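Local coordinates for protein beta-galactosidase (PDB 5MUJ) that probably acts as an arabinofuranosidase-type glycoside hydrolase that trims chain B of the plant pectin rhamnogalacturonan II, whose fragment it binds, at residues Y336-D341 / Y345-A350; T92-S97 / S177-W182; E35-E40 / Q277-V282. One frame throughout, in Å; residues are numbered along the deposited sequence.

Interaction 1: Y336-D341 / Y345-A350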
loop_
_atom_site.group_PDB
_atom_site.type_symbol
_atom_site.label_atom_id
_atom_site.label_comp_id
_atom_site.label_asym_id
_atom_site.label_seq_id
_atom_site.Cartn_x
_atom_site.Cartn_y
_atom_site.Cartn_z
ATOM N N TYR A 336 -6.025 2.465 -1.427
ATOM C CA TYR A 336 -5.854 2.785 -2.829
ATOM C C TYR A 336 -7.135 3.466 -3.311
ATOM O O TYR A 336 -8.215 2.979 -3.052
ATOM C CB TYR A 336 -5.516 1.545 -3.661
ATOM C CG TYR A 336 -4.603 1.872 -4.787
ATOM C CD1 TYR A 336 -5.091 2.403 -5.984
ATOM C CD2 TYR A 336 -3.194 1.732 -4.647
ATOM C CE1 TYR A 336 -4.244 2.764 -7.004
ATOM C CE2 TYR A 336 -2.346 2.075 -5.682
ATOM C CZ TYR A 336 -2.872 2.590 -6.862
ATOM O OH TYR A 336 -2.070 2.939 -7.928
ATOM N N VAL A 337 -6.996 4.609 -3.973
ATOM C CA VAL A 337 -8.120 5.487 -4.270
ATOM C C VAL A 337 -8.224 5.745 -5.785
ATOM O O VAL A 337 -7.257 6.135 -6.458
ATOM C CB VAL A 337 -8.020 6.812 -3.477
ATOM C CG1 VAL A 337 -9.301 7.630 -3.595
ATOM C CG2 VAL A 337 -7.753 6.551 -2.008
ATOM N N ILE A 338 -9.411 5.521 -6.337
ATOM C CA ILE A 338 -9.638 5.764 -7.738
ATOM C C ILE A 338 -10.751 6.789 -7.798
ATOM O O ILE A 338 -11.783 6.579 -7.166
ATOM C CB ILE A 338 -10.130 4.487 -8.462
ATOM C CG1 ILE A 338 -9.099 3.352 -8.385
ATOM C CG2 ILE A 338 -10.461 4.790 -9.907
ATOM C CD1 ILE A 338 -7.798 3.598 -9.131
ATOM N N LYS A 339 -10.543 7.892 -8.511
ATOM C CA LYS A 339 -11.673 8.708 -8.961
ATOM C C LYS A 339 -11.971 8.442 -10.442
ATOM O O LYS A 339 -11.166 8.711 -11.316
ATOM C CB LYS A 339 -11.462 10.204 -8.720
ATOM C CG LYS A 339 -12.721 10.993 -9.063
ATOM C CD LYS A 339 -12.736 12.443 -8.658
ATOM C CE LYS A 339 -14.100 13.041 -9.002
ATOM N NZ LYS A 339 -14.162 14.465 -8.647
ATOM N N HIS A 340 -13.193 7.982 -10.719
ATOM C CA HIS A 340 -13.597 7.656 -12.084
ATOM C C HIS A 340 -15.060 8.009 -12.277
ATOM O O HIS A 340 -15.878 7.697 -11.412
ATOM C CB HIS A 340 -13.363 6.177 -12.352
ATOM C CG HIS A 340 -13.714 5.752 -13.749
ATOM N ND1 HIS A 340 -12.924 6.054 -14.838
ATOM C CD2 HIS A 340 -14.769 5.051 -14.227
ATOM C CE1 HIS A 340 -13.477 5.548 -15.929
ATOM N NE2 HIS A 340 -14.608 4.954 -15.588
ATOM N N ASP A 341 -15.367 8.665 -13.407
ATOM C CA ASP A 341 -16.720 9.039 -13.786
ATOM C C ASP A 341 -17.470 9.664 -12.620
ATOM O O ASP A 341 -18.563 9.252 -12.293
ATOM C CB ASP A 341 -17.457 7.808 -14.344
ATOM C CG ASP A 341 -18.784 8.156 -14.987
ATOM O OD1 ASP A 341 -18.845 9.119 -15.788
ATOM O OD2 ASP A 341 -19.757 7.449 -14.660
ATOM N N TYR A 345 -13.623 5.957 -5.272
ATOM C CA TYR A 345 -13.620 4.607 -4.730
ATOM C C TYR A 345 -12.359 4.492 -3.875
ATOM O O TYR A 345 -11.257 4.606 -4.406
ATOM C CB TYR A 345 -13.570 3.534 -5.835
ATOM C CG TYR A 345 -14.698 3.588 -6.861
ATOM C CD1 TYR A 345 -14.718 4.553 -7.877
ATOM C CD2 TYR A 345 -15.716 2.642 -6.843
ATOM C CE1 TYR A 345 -15.760 4.597 -8.798
ATOM C CE2 TYR A 345 -16.740 2.674 -7.773
ATOM C CZ TYR A 345 -16.737 3.632 -8.745
ATOM O OH TYR A 345 -17.759 3.682 -9.686
ATOM N N HIS A 346 -12.546 4.242 -2.587
ATOM C CA HIS A 346 -11.452 4.093 -1.660
ATOM C C HIS A 346 -11.386 2.616 -1.256
ATOM O O HIS A 346 -12.228 2.145 -0.500
ATOM C CB HIS A 346 -11.650 4.996 -0.459
ATOM C CG HIS A 346 -10.421 5.144 0.403
ATOM N ND1 HIS A 346 -10.120 6.337 1.027
ATOM C CD2 HIS A 346 -9.468 4.254 0.829
ATOM C CE1 HIS A 346 -9.013 6.198 1.754
ATOM N NE2 HIS A 346 -8.601 4.956 1.655
ATOM N N PHE A 347 -10.362 1.908 -1.785
ATOM C CA PHE A 347 -10.114 0.521 -1.448
ATOM C C PHE A 347 -9.274 0.431 -0.181
ATOM O O PHE A 347 -8.286 1.183 -0.030
ATOM C CB PHE A 347 -9.389 -0.193 -2.597
ATOM C CG PHE A 347 -10.206 -0.244 -3.869
ATOM C CD1 PHE A 347 -10.259 0.849 -4.724
ATOM C CD2 PHE A 347 -10.945 -1.381 -4.199
ATOM C CE1 PHE A 347 -11.033 0.816 -5.905
ATOM C CE2 PHE A 347 -11.730 -1.407 -5.363
ATOM C CZ PHE A 347 -11.756 -0.314 -6.204
ATOM N N TYR A 348 -9.637 -0.448 0.733
ATOM C CA TYR A 348 -8.920 -0.538 2.019
ATOM C C TYR A 348 -8.972 -1.929 2.567
ATOM O O TYR A 348 -9.723 -2.757 2.051
ATOM C CB TYR A 348 -9.481 0.462 3.029
ATOM C CG TYR A 348 -10.898 0.209 3.559
ATOM C CD1 TYR A 348 -12.045 0.662 2.856
ATOM C CD2 TYR A 348 -11.113 -0.534 4.689
ATOM C CE1 TYR A 348 -13.298 0.458 3.389
ATOM C CE2 TYR A 348 -12.378 -0.765 5.213
ATOM C CZ TYR A 348 -13.487 -0.279 4.519
ATOM O OH TYR A 348 -14.785 -0.477 5.025
ATOM N N CYS A 349 -8.136 -2.230 3.548
ATOM C CA CYS A 349 -8.093 -3.549 4.178
ATOM C C CYS A 349 -8.951 -3.524 5.431
ATOM O O CYS A 349 -8.753 -2.677 6.316
ATOM C CB CYS A 349 -6.651 -3.964 4.527
ATOM S SG CYS A 349 -6.535 -5.493 5.478
ATOM N N ALA A 350 -9.935 -4.431 5.471
ATOM C CA ALA A 350 -10.883 -4.537 6.552
ATOM C C ALA A 350 -10.496 -5.730 7.394
ATOM O O ALA A 350 -10.307 -6.824 6.841
ATOM C CB ALA A 350 -12.281 -4.750 5.947
HETATM O O HOH W 1 -17.693 5.579 -11.560
#
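Val337 sets its CG2 methyl over the centre of the His346 imidazole, a CH-pi contact with the carbon 3.8 Å from the ring centroid and only 7° off its normal. The ring swings into this place because CG of His346 lies anti to the backbone N (chi1 -167°). The two residues form a non-hydrogen-bonded pair of an antiparallel hairpin, and Val337 CA also donates a CA-H...O contact to Tyr345 O at 3.3 Å. On the other face, Ile338 CG1 reaches Phe347 CE1 at 4.0 Å. Tight hydrogen-bonded pairs flank the Val337-His346 pair: Tyr345 N to Ile338 O and Phe347 N to Tyr336 O both measure 2.7 Å, and the buried Tyr345 ring turns its edge to the same Ile338 O. The contact slackens only at His340, which is partly exposed and meets the Tyr345 hydroxyl through a water 2.7 Å from Tyr345 OH and 2.8 Å from His340 O. Replacing the imidazole of His346 by an alanine side chain is likely to leave the Val337 methyl facing a gap and to deprive Ser335 OG of its hydrogen-bond partner NE2. The hairpin forms the two inner strands of the blade that closes a five-bladed beta-propeller; Ile338 and Phe347 pack on Val65 of strand 59-68, His346 on Asn301 of strand 299-306, and strand 357-363 continues the sheet beyond 343-351.

Interaction 2: T92-S97 / S177-W182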
loop_
_atom_site.group_PDB
_atom_site.type_symbol
_atom_site.label_atom_id
_atom_site.label_comp_id
_atom_site.label_asym_id
_atom_site.label_seq_id
_atom_site.Cartn_x
_atom_site.Cartn_y
_atom_site.Cartn_z
ATOM N N THR A 92 1.451 -12.755 -4.202
ATOM C CA THR A 92 0.727 -11.684 -4.818
ATOM C C THR A 92 -0.133 -12.314 -5.919
ATOM O O THR A 92 0.317 -13.115 -6.750
ATOM C CB THR A 92 1.641 -10.634 -5.389
ATOM O OG1 THR A 92 2.560 -10.205 -4.372
ATOM C CG2 THR A 92 0.875 -9.411 -5.907
ATOM N N TRP A 93 -1.390 -11.882 -5.883
ATOM C CA TRP A 93 -2.438 -12.320 -6.818
ATOM C C TRP A 93 -2.956 -11.085 -7.576
ATOM O O TRP A 93 -2.760 -9.921 -7.211
ATOM C CB TRP A 93 -3.583 -13.000 -6.044
ATOM C CG TRP A 93 -3.238 -14.260 -5.356
ATOM C CD1 TRP A 93 -2.369 -14.407 -4.294
ATOM C CD2 TRP A 93 -3.725 -15.563 -5.632
ATOM N NE1 TRP A 93 -2.281 -15.723 -3.904
ATOM C CE2 TRP A 93 -3.108 -16.465 -4.711
ATOM C CE3 TRP A 93 -4.620 -16.070 -6.579
ATOM C CZ2 TRP A 93 -3.367 -17.830 -4.718
ATOM C CZ3 TRP A 93 -4.857 -17.414 -6.600
ATOM C CH2 TRP A 93 -4.283 -18.284 -5.671
ATOM N N ILE A 94 -3.731 -11.393 -8.593
ATOM C CA ILE A 94 -4.405 -10.375 -9.437
ATOM C C ILE A 94 -5.890 -10.741 -9.671
ATOM O O ILE A 94 -6.223 -11.900 -9.875
ATOM C CB ILE A 94 -3.623 -10.084 -10.743
ATOM C CG1 ILE A 94 -4.055 -8.773 -11.383
ATOM C CG2 ILE A 94 -3.761 -11.216 -11.762
ATOM C CD1 ILE A 94 -3.164 -8.308 -12.508
ATOM N N ALA A 95 -6.729 -9.709 -9.622
ATOM C CA ALA A 95 -8.141 -9.887 -9.895
ATOM C C ALA A 95 -8.559 -8.839 -10.879
ATOM O O ALA A 95 -7.929 -7.806 -11.078
ATOM C CB ALA A 95 -8.980 -9.756 -8.651
ATOM N N GLU A 96 -9.610 -9.185 -11.612
ATOM C CA GLU A 96 -10.175 -8.243 -12.596
ATOM C C GLU A 96 -11.630 -7.817 -12.275
ATOM O O GLU A 96 -12.323 -8.479 -11.512
ATOM C CB GLU A 96 -10.135 -8.821 -14.020
ATOM C CG GLU A 96 -11.034 -10.041 -14.240
ATOM C CD GLU A 96 -11.080 -10.535 -15.655
ATOM O OE1 GLU A 96 -10.129 -10.343 -16.431
ATOM O OE2 GLU A 96 -12.111 -11.127 -15.987
ATOM N N SER A 97 -12.017 -6.679 -12.854
ATOM C CA SER A 97 -13.362 -6.080 -12.721
ATOM C C SER A 97 -13.703 -5.232 -13.925
ATOM O O SER A 97 -12.841 -4.566 -14.538
ATOM C CB SER A 97 -13.446 -5.187 -11.482
ATOM O OG SER A 97 -14.733 -4.594 -11.357
ATOM N N SER A 177 -2.713 -7.669 -17.496
ATOM C CA SER A 177 -4.069 -8.157 -17.196
ATOM C C SER A 177 -4.203 -9.683 -17.040
ATOM O O SER A 177 -5.321 -10.175 -16.866
ATOM C CB SER A 177 -5.038 -7.655 -18.268
ATOM O OG SER A 177 -4.879 -8.364 -19.498
ATOM N N THR A 178 -3.069 -10.411 -17.112
ATOM C CA THR A 178 -3.022 -11.866 -17.003
ATOM C C THR A 178 -2.285 -12.325 -15.769
ATOM O O THR A 178 -1.356 -11.648 -15.295
ATOM C CB THR A 178 -2.421 -12.514 -18.292
ATOM O OG1 THR A 178 -1.024 -12.188 -18.453
ATOM C CG2 THR A 178 -3.189 -12.032 -19.517
ATOM N N ALA A 179 -2.724 -13.442 -15.204
ATOM C CA ALA A 179 -2.093 -14.038 -14.034
ATOM C C ALA A 179 -0.936 -14.856 -14.580
ATOM O O ALA A 179 -1.091 -16.037 -14.865
ATOM C CB ALA A 179 -3.058 -14.924 -13.252
ATOM N N HIS A 180 0.205 -14.190 -14.739
ATOM C CA HIS A 180 1.480 -14.798 -15.081
ATOM C C HIS A 180 2.511 -14.257 -14.105
ATOM O O HIS A 180 2.313 -13.212 -13.487
ATOM C CB HIS A 180 1.863 -14.467 -16.521
ATOM C CG HIS A 180 2.332 -13.058 -16.709
ATOM N ND1 HIS A 180 1.468 -11.984 -16.742
ATOM C CD2 HIS A 180 3.576 -12.542 -16.847
ATOM C CE1 HIS A 180 2.159 -10.869 -16.905
ATOM N NE2 HIS A 180 3.444 -11.182 -16.966
ATOM N N GLU A 181 3.616 -14.979 -14.011
ATOM C CA GLU A 181 4.706 -14.632 -13.056
ATOM C C GLU A 181 5.566 -13.487 -13.599
ATOM O O GLU A 181 6.137 -13.559 -14.678
ATOM C CB GLU A 181 5.582 -15.845 -12.723
ATOM C CG GLU A 181 6.492 -15.651 -11.499
ATOM C CD GLU A 181 5.798 -15.852 -10.156
ATOM O OE1 GLU A 181 4.606 -16.216 -10.079
ATOM O OE2 GLU A 181 6.458 -15.698 -9.123
ATOM N N TRP A 182 5.683 -12.430 -12.807
ATOM C CA TRP A 182 6.578 -11.339 -13.133
ATOM C C TRP A 182 8.013 -11.792 -12.728
ATOM O O TRP A 182 8.167 -12.666 -11.919
ATOM C CB TRP A 182 6.149 -10.077 -12.365
ATOM C CG TRP A 182 4.836 -9.456 -12.784
ATOM C CD1 TRP A 182 3.676 -10.092 -13.091
ATOM C CD2 TRP A 182 4.596 -8.066 -12.951
ATOM N NE1 TRP A 182 2.719 -9.172 -13.375
ATOM C CE2 TRP A 182 3.246 -7.914 -13.316
ATOM C CE3 TRP A 182 5.392 -6.913 -12.775
ATOM C CZ2 TRP A 182 2.677 -6.664 -13.556
ATOM C CZ3 TRP A 182 4.828 -5.675 -13.000
ATOM C CH2 TRP A 182 3.486 -5.555 -13.400
#
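Ile94 meets Ala179 in a small apolar contact, the point where strand 90-97 touches the loop 177-182. At the start of the strand segment, Thr92 is buried and turns its hydroxyl to a different part of the neighbouring blade, where OG1 bonds with Arg122 O and Gly124 N. Trp93 follows with its CB directed away from the loop. Ile94 then turns its CB toward the loop, and its CG2 branch does the touching, 4.0 Å from Ala179 CA and 4.1 Å from Ala179 CB. CG1 lies anti to the backbone N (chi1 -162°), which leaves the CG2 methyl between N and the carbonyl carbon, facing the loop. The same methyl comes within 4.3 Å of Thr178 O. No hydrogen bond crosses the contact, so it rests on van der Waals packing alone. Two residues on, Glu96 again directs its CB toward the loop, but its carboxylate is held by a salt bridge from OE2 to Arg104 NH2.

The loop offers Ala179 at the centre of an inverse gamma turn, whose His180 N to Thr178 O bond is weak at 3.0 Å. The His180 side chain folds back over this turn: ND1 donates to Thr178 O at 3.2 Å, from above the carbonyl plane, and to Thr178 OG1 at 3.0 Å, which lies far out of the imidazole plane; this hydroxyl also bonds with Asp175 O. Trp182 CD1 sits 4.0 Å above one face of the His180 ring, toward its rim.

In the propeller, strand 90-97 is the third strand of its blade, between 71-79 and 104-110, and the loop joins strands 166-172 and 183-184 of the next blade, so the contact bridges the outer parts of two adjacent blades.

Interaction 3: E35-E40 / Q277-V282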
loop_
_atom_site.group_PDB
_atom_site.type_symbol
_atom_site.label_atom_id
_atom_site.label_comp_id
_atom_site.label_asym_id
_atom_site.label_seq_id
_atom_site.Cartn_x
_atom_site.Cartn_y
_atom_site.Cartn_z
ATOM N N GLU A 35 -9.121 21.546 3.493
ATOM C CA GLU A 35 -10.584 21.292 3.521
ATOM C C GLU A 35 -11.194 20.977 2.147
ATOM O O GLU A 35 -12.054 20.088 2.044
ATOM C CB GLU A 35 -11.284 22.447 4.245
ATOM C CG GLU A 35 -10.932 22.438 5.731
ATOM C CD GLU A 35 -11.300 23.697 6.480
ATOM O OE1 GLU A 35 -11.993 24.545 5.916
ATOM O OE2 GLU A 35 -10.889 23.835 7.655
ATOM N N GLN A 36 -10.734 21.667 1.103
ATOM C CA GLN A 36 -11.160 21.364 -0.271
ATOM C C GLN A 36 -10.736 19.951 -0.698
ATOM O O GLN A 36 -11.497 19.258 -1.354
ATOM C CB GLN A 36 -10.598 22.375 -1.261
ATOM C CG GLN A 36 -11.164 23.782 -1.112
ATOM C CD GLN A 36 -10.391 24.830 -1.898
ATOM O OE1 GLN A 36 -9.421 24.521 -2.595
ATOM N NE2 GLN A 36 -10.822 26.087 -1.785
ATOM N N ILE A 37 -9.507 19.554 -0.371
ATOM C CA ILE A 37 -9.002 18.194 -0.681
ATOM C C ILE A 37 -9.850 17.139 0.034
ATOM O O ILE A 37 -10.276 16.168 -0.590
ATOM C CB ILE A 37 -7.502 18.025 -0.316
ATOM C CG1 ILE A 37 -6.670 18.874 -1.276
ATOM C CG2 ILE A 37 -7.085 16.554 -0.413
ATOM C CD1 ILE A 37 -5.249 19.120 -0.807
ATOM N N TYR A 38 -10.147 17.358 1.317
ATOM C CA TYR A 38 -11.043 16.450 2.054
ATOM C C TYR A 38 -12.400 16.252 1.326
ATOM O O TYR A 38 -12.848 15.133 1.145
ATOM C CB TYR A 38 -11.251 16.916 3.519
ATOM C CG TYR A 38 -12.305 16.116 4.270
ATOM C CD1 TYR A 38 -12.015 14.907 4.872
ATOM C CD2 TYR A 38 -13.606 16.597 4.377
ATOM C CE1 TYR A 38 -12.993 14.180 5.552
ATOM C CE2 TYR A 38 -14.577 15.887 5.052
ATOM C CZ TYR A 38 -14.284 14.692 5.629
ATOM O OH TYR A 38 -15.230 13.973 6.294
ATOM N N GLU A 39 -13.034 17.345 0.927
ATOM C CA GLU A 39 -14.341 17.274 0.282
ATOM C C GLU A 39 -14.203 16.529 -1.042
ATOM O O GLU A 39 -15.073 15.757 -1.404
ATOM C CB GLU A 39 -14.867 18.675 0.076
ATOM C CG GLU A 39 -15.251 19.416 1.338
ATOM C CD GLU A 39 -16.182 18.686 2.308
ATOM O OE1 GLU A 39 -17.040 17.872 1.890
ATOM O OE2 GLU A 39 -16.105 18.974 3.519
ATOM N N GLU A 40 -13.097 16.738 -1.749
ATOM C CA GLU A 40 -12.833 16.047 -3.026
ATOM C C GLU A 40 -12.616 14.532 -2.884
ATOM O O GLU A 40 -13.019 13.769 -3.761
ATOM C CB GLU A 40 -11.628 16.709 -3.720
ATOM C CG GLU A 40 -11.210 16.148 -5.082
ATOM C CD GLU A 40 -12.240 16.332 -6.190
ATOM O OE1 GLU A 40 -13.143 17.188 -6.056
ATOM O OE2 GLU A 40 -12.093 15.625 -7.210
ATOM N N GLN A 277 -1.205 10.767 -5.112
ATOM C CA GLN A 277 -1.747 11.258 -6.372
ATOM C C GLN A 277 -1.541 12.759 -6.483
ATOM O O GLN A 277 -1.413 13.448 -5.477
ATOM C CB GLN A 277 -3.227 10.896 -6.462
ATOM C CG GLN A 277 -3.385 9.393 -6.595
ATOM C CD GLN A 277 -4.780 8.971 -6.911
ATOM O OE1 GLN A 277 -5.391 9.462 -7.873
ATOM N NE2 GLN A 277 -5.299 8.037 -6.110
ATOM N N LYS A 278 -1.442 13.246 -7.709
ATOM C CA LYS A 278 -1.226 14.654 -7.970
ATOM C C LYS A 278 -2.576 15.247 -8.375
ATOM O O LYS A 278 -3.245 14.713 -9.260
ATOM C CB LYS A 278 -0.184 14.836 -9.061
ATOM C CG LYS A 278 0.509 16.192 -9.003
ATOM C CD LYS A 278 1.435 16.407 -10.192
ATOM C CE LYS A 278 1.642 17.880 -10.485
ATOM N NZ LYS A 278 2.828 18.086 -11.352
HETATM N N MSE A 279 -2.982 16.295 -7.660
HETATM C CA MSE A 279 -4.235 16.971 -7.882
HETATM C C MSE A 279 -3.925 18.425 -8.066
HETATM O O MSE A 279 -3.796 19.191 -7.094
HETATM C CB MSE A 279 -5.082 16.621 -6.676
HETATM C CG MSE A 279 -6.480 17.168 -6.790
HETATM SE SE MSE A 279 -7.223 17.072 -4.983
HETATM C CE MSE A 279 -7.495 15.134 -4.787
ATOM N N GLY A 280 -3.775 18.804 -9.331
ATOM C CA GLY A 280 -3.448 20.158 -9.724
ATOM C C GLY A 280 -1.977 20.380 -9.482
ATOM O O GLY A 280 -1.141 19.629 -9.994
ATOM N N ASP A 281 -1.667 21.399 -8.682
ATOM C CA ASP A 281 -0.288 21.674 -8.258
ATOM C C ASP A 281 0.079 21.037 -6.914
ATOM O O ASP A 281 1.201 21.233 -6.437
ATOM C CB ASP A 281 0.006 23.192 -8.261
ATOM C CG ASP A 281 -0.907 24.005 -7.322
ATOM O OD1 ASP A 281 -1.785 23.436 -6.632
ATOM O OD2 ASP A 281 -0.753 25.246 -7.291
ATOM N N VAL A 282 -0.829 20.281 -6.300
ATOM C CA VAL A 282 -0.567 19.654 -5.001
ATOM C C VAL A 282 -0.544 18.110 -5.053
ATOM O O VAL A 282 -1.285 17.488 -5.808
ATOM C CB VAL A 282 -1.524 20.192 -3.900
ATOM C CG1 VAL A 282 -2.896 19.539 -3.978
ATOM C CG2 VAL A 282 -0.923 20.032 -2.491
#
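Ile37 and Glu40, one helical turn apart, present their aliphatic carbons to Met279 and Val282 at the end of a beta hairpin. Met279, present as selenomethionine, lays its end against both helix residues: SE is 4.2 Å from Ile37 CG1 and 4.1 Å from Glu40 CG, while the terminal CE stands 3.9 Å from the same Glu40 CG. The Met279 side chain leaves the strand extended, CG anti to the backbone N, and bends only at its last torsion (chi3 -72°), which brings the methyl across the Glu40 chain at CG. The other end of Ile37 is used separately: its CD1 meets Val282 CG1 at 4.0 Å. All pairs cross at a slant, and no hydrogen bond joins the segments.

What brings Met279 and Val282 together is a two-residue hairpin connection. A type II' turn runs from Met279 to Val282, closed by the bond from Val282 N to Met279 O at 3.3 Å; the shorter Met279 N to Val282 O, 2.8 Å, is the other bond of the pair that ends the hairpin. Gly280 takes the first corner with a positive phi of 77°, a conformation glycine adopts readily. The hairpin pairs the two inner strands, 270-279 and 282-290, of one propeller blade, and helix 31-41 lies against it.

On the helix, Glu40 N bonds back to Gln36 O at 3.0 Å, part of the regular turn that sets Ile37 and Glu40 on one side. Glu40 bends at its second torsion, and its OE2 makes a salt bridge to Lys339 NZ and accepts from Trp133 NE1, which fixes the carboxylate and leaves CG against Met279. Farther out, Ile37 also packs on Val284, Phe303 and Ala305, and Met279 on Trp133 and Val41.

Overall arrangement
Interaction 1 is the core contact, within one blade, where paired strands combine backbone hydrogen bonds with buried rings. Interactions 2 and 3 lie farther out, are only partly buried, and join different elements by apolar touches without a bond across. Interaction 2 links two adjacent blades; interaction 3 lays the N-terminal helix on another blade's hairpin. Interactions 1 and 3 touch directly: Val337 O meets Gln277 NE2 at 2.8 Å, a probable hydrogen bond, and the Lys339-Glu40 ion pair ties the two contacts as well, so polar chemistry enters between neighbouring blades and helix. Interaction 2 stands apart, its centre about 31 Å from that of interaction 3.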